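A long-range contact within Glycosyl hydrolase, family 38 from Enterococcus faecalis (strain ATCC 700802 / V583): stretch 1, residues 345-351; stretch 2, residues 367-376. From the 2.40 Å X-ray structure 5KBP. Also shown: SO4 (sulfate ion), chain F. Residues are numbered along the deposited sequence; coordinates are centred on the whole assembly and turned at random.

Stretch 1, residues 345-351: KTLLQNH
Stretch 2 (367-376) GMMTRFENAN

Two segments of one chain pack here: a helical segment leading into a beta turn, and a second helix that runs unbroken from Gly367 to Asn376. Lys345 to Leu348 are helical, and a type I beta turn spans Leu348 to His351, closed by His351 N to Leu348 O at 2.9 Å. Asn350 lies within it at phi/psi -92/1. The register runs in opposite order along the two segments: the CA atoms of Thr346 and Ala375 lie 5.8 Å apart, as do those of Asn350 and Met368. About 446 Å² is buried, both sides summed.

Asn350 is the polar centre of the contact. Its CA-to-CB bond points toward the second helix, and chi1 of -78° (m) with chi2 of -15° presents both ends of the amide to partners. ND2 donates to Met368 O at 2.9 Å, with an angle of 146° at the hydrogen. That carbonyl also accepts the helical bond from Phe372 N at 2.8 Å, so it serves two donors. Asn350 ND2 and Phe372 N are consequently 3.4 Å apart, but both are donors and no bond joins them. At the other end of the amide, Asn350 OD1 accepts from Arg371 NH2 at 3.1 Å and a nearly straight 167°. An asparagine suits this place because its short side chain offers a donor and an acceptor together.

The CA-to-CB bond of Arg371 points toward the first segment, and its side chain has chi1 m (-57°), chi2 and chi3 t, and chi4 of 101°. Asn350 OD1 lies at the guanidinium edge, near its plane, where the N-H bonds point; Gln349 O lies over one face, 3.6 Å from Arg371 NH2, and is not hydrogen-bonded to it. The arginine's methylenes matter as well, for Arg371 CD packs 3.7 Å from Gln349 CB. Arg371 NH1 and NH2 also bond elsewhere in the structure, as does Gln349 NE2.

Phe372 (chi1 -85°, m; chi2 -47°) receives Asn350 ND2 over one ring face, 3.3 Å from CD2, while Leu347 CD1 meets the ring edge 3.5 Å from CE1; the flat ring thus takes an amide over its face and an aliphatic methyl at its edge. Leu347 adopts the t,p rotamer, which carries its end nearer the second helix than its sideways CA-to-CB bond suggests.

Where Thr346 and Ala375 are in register, small groups permit close backbones. Ala375 CB points toward the first segment, 4.2 Å from Leu347 CB and 3.9 Å from Thr346 CG2. Thr346, at chi1 -60° (m), also sets CG2 3.5 Å from Arg371 O, a carbonyl already satisfied by Ala375 N at 2.9 Å; its OG1 bonds elsewhere.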

# COMPACT_ATOMS: atom_id res chain seq x y z
N LYS A 345 -15.18 3.02 1.15
CA LYS A 345 -14.46 2.86 2.41
C LYS A 345 -12.95 2.92 2.20
O LYS A 345 -12.23 3.52 3.01
CB LYS A 345 -14.85 1.54 3.07
CG LYS A 345 -16.26 1.53 3.65
CD LYS A 345 -16.61 0.17 4.23
CE LYS A 345 -18.02 0.17 4.80
NZ LYS A 345 -18.49 -1.21 5.11
N THR A 346 -12.46 2.32 1.12
CA THR A 346 -11.04 2.40 0.80
C THR A 346 -10.62 3.85 0.57
O THR A 346 -9.54 4.27 1.02
CB THR A 346 -10.73 1.55 -0.44
OG1 THR A 346 -11.07 0.19 -0.18
CG2 THR A 346 -9.25 1.65 -0.79
N LEU A 347 -11.46 4.64 -0.10
CA LEU A 347 -11.12 6.04 -0.34
C LEU A 347 -11.26 6.86 0.94
O LEU A 347 -10.43 7.74 1.21
CB LEU A 347 -12.01 6.62 -1.44
CG LEU A 347 -11.78 8.10 -1.75
CD1 LEU A 347 -10.36 8.34 -2.21
CD2 LEU A 347 -12.78 8.60 -2.77
N LEU A 348 -12.30 6.59 1.74
CA LEU A 348 -12.48 7.30 3.00
C LEU A 348 -11.35 7.04 3.99
O LEU A 348 -11.13 7.86 4.88
CB LEU A 348 -13.82 6.93 3.63
CG LEU A 348 -15.06 7.51 2.95
CD1 LEU A 348 -16.33 6.94 3.57
CD2 LEU A 348 -15.06 9.02 3.05
N GLN A 349 -10.63 5.92 3.85
CA GLN A 349 -9.50 5.66 4.72
C GLN A 349 -8.33 6.59 4.45
O GLN A 349 -7.41 6.66 5.27
CB GLN A 349 -9.06 4.20 4.59
CG GLN A 349 -10.04 3.21 5.20
CD GLN A 349 -9.75 1.77 4.81
OE1 GLN A 349 -8.63 1.42 4.45
NE2 GLN A 349 -10.78 0.93 4.87
N ASN A 350 -8.33 7.29 3.32
CA ASN A 350 -7.38 8.36 3.04
C ASN A 350 -7.90 9.72 3.46
O ASN A 350 -7.20 10.72 3.28
CB ASN A 350 -7.02 8.39 1.56
CG ASN A 350 -6.02 7.32 1.18
OD1 ASN A 350 -5.38 6.72 2.04
ND2 ASN A 350 -5.86 7.08 -0.12
N HIS A 351 -9.11 9.79 4.02
CA HIS A 351 -9.75 11.05 4.37
C HIS A 351 -9.67 11.47 5.84
O HIS A 351 -10.15 12.56 6.15
CB HIS A 351 -11.21 11.01 3.94
CG HIS A 351 -11.41 11.13 2.46
ND1 HIS A 351 -12.64 10.99 1.85
CD2 HIS A 351 -10.52 11.37 1.46
CE1 HIS A 351 -12.50 11.15 0.55
NE2 HIS A 351 -11.23 11.38 0.28
N GLY A 367 1.50 4.70 2.17
CA GLY A 367 0.38 3.79 2.33
C GLY A 367 -0.92 4.36 1.80
O GLY A 367 -1.81 3.61 1.38
N MET A 368 -1.06 5.69 1.81
CA MET A 368 -2.24 6.32 1.22
C MET A 368 -2.25 6.14 -0.29
O MET A 368 -3.33 6.00 -0.89
CB MET A 368 -2.28 7.81 1.57
CG MET A 368 -2.49 8.11 3.04
SD MET A 368 -2.55 9.89 3.34
CE MET A 368 -3.91 10.36 2.27
N MET A 369 -1.08 6.16 -0.93
CA MET A 369 -1.01 5.95 -2.37
C MET A 369 -1.53 4.57 -2.75
O MET A 369 -2.20 4.41 -3.78
CB MET A 369 0.42 6.14 -2.86
CG MET A 369 0.90 7.59 -2.91
SD MET A 369 0.23 8.52 -4.31
CE MET A 369 -1.12 9.39 -3.53
N THR A 370 -1.24 3.56 -1.93
CA THR A 370 -1.77 2.23 -2.18
C THR A 370 -3.29 2.22 -2.10
O THR A 370 -3.96 1.61 -2.94
CB THR A 370 -1.17 1.22 -1.20
OG1 THR A 370 0.23 1.10 -1.43
CG2 THR A 370 -1.83 -0.14 -1.35
N ARG A 371 -3.85 2.90 -1.10
CA ARG A 371 -5.31 3.00 -1.00
C ARG A 371 -5.89 3.74 -2.20
O ARG A 371 -6.94 3.35 -2.73
CB ARG A 371 -5.70 3.71 0.30
CG ARG A 371 -5.16 3.07 1.57
CD ARG A 371 -5.90 3.60 2.78
NE ARG A 371 -5.33 3.14 4.04
CZ ARG A 371 -4.54 3.88 4.81
NH1 ARG A 371 -4.06 3.38 5.95
NH2 ARG A 371 -4.22 5.11 4.45
N PHE A 372 -5.23 4.81 -2.64
CA PHE A 372 -5.69 5.55 -3.81
C PHE A 372 -5.67 4.66 -5.05
O PHE A 372 -6.63 4.65 -5.83
CB PHE A 372 -4.82 6.79 -4.03
CG PHE A 372 -5.27 7.98 -3.23
CD1 PHE A 372 -6.60 8.35 -3.21
CD2 PHE A 372 -4.35 8.74 -2.51
CE1 PHE A 372 -7.01 9.45 -2.48
CE2 PHE A 372 -4.76 9.84 -1.78
CZ PHE A 372 -6.09 10.20 -1.77
N GLU A 373 -4.58 3.91 -5.26
CA GLU A 373 -4.50 3.02 -6.40
C GLU A 373 -5.61 1.97 -6.37
O GLU A 373 -6.24 1.70 -7.39
CB GLU A 373 -3.13 2.33 -6.44
CG GLU A 373 -1.95 3.27 -6.67
CD GLU A 373 -1.62 3.44 -8.14
OE1 GLU A 373 -0.71 4.23 -8.45
OE2 GLU A 373 -2.26 2.77 -8.97
N ASN A 374 -5.86 1.39 -5.20
CA ASN A 374 -6.85 0.32 -5.09
C ASN A 374 -8.26 0.85 -5.31
O ASN A 374 -9.05 0.26 -6.05
CB ASN A 374 -6.73 -0.37 -3.73
CG ASN A 374 -5.47 -1.22 -3.62
OD1 ASN A 374 -4.92 -1.67 -4.63
ND2 ASN A 374 -5.02 -1.44 -2.39
N ALA A 375 -8.60 1.97 -4.66
CA ALA A 375 -9.91 2.57 -4.86
C ALA A 375 -10.11 3.00 -6.31
O ALA A 375 -11.19 2.82 -6.88
CB ALA A 375 -10.10 3.76 -3.92
N ASN A 376 -9.06 3.56 -6.92
CA ASN A 376 -9.17 4.02 -8.30
C ASN A 376 -9.39 2.85 -9.26
O ASN A 376 -10.16 2.96 -10.22
CB ASN A 376 -7.92 4.81 -8.69
CG ASN A 376 -8.03 5.45 -10.06
OD1 ASN A 376 -8.93 6.25 -10.31
ND2 ASN A 376 -7.11 5.11 -10.95
S SO4 F . -5.72 6.72 -14.14
O1 SO4 F . -5.72 5.29 -13.82
O2 SO4 F . -5.77 6.89 -15.59
O3 SO4 F . -6.88 7.35 -13.54
O4 SO4 F . -4.50 7.33 -13.62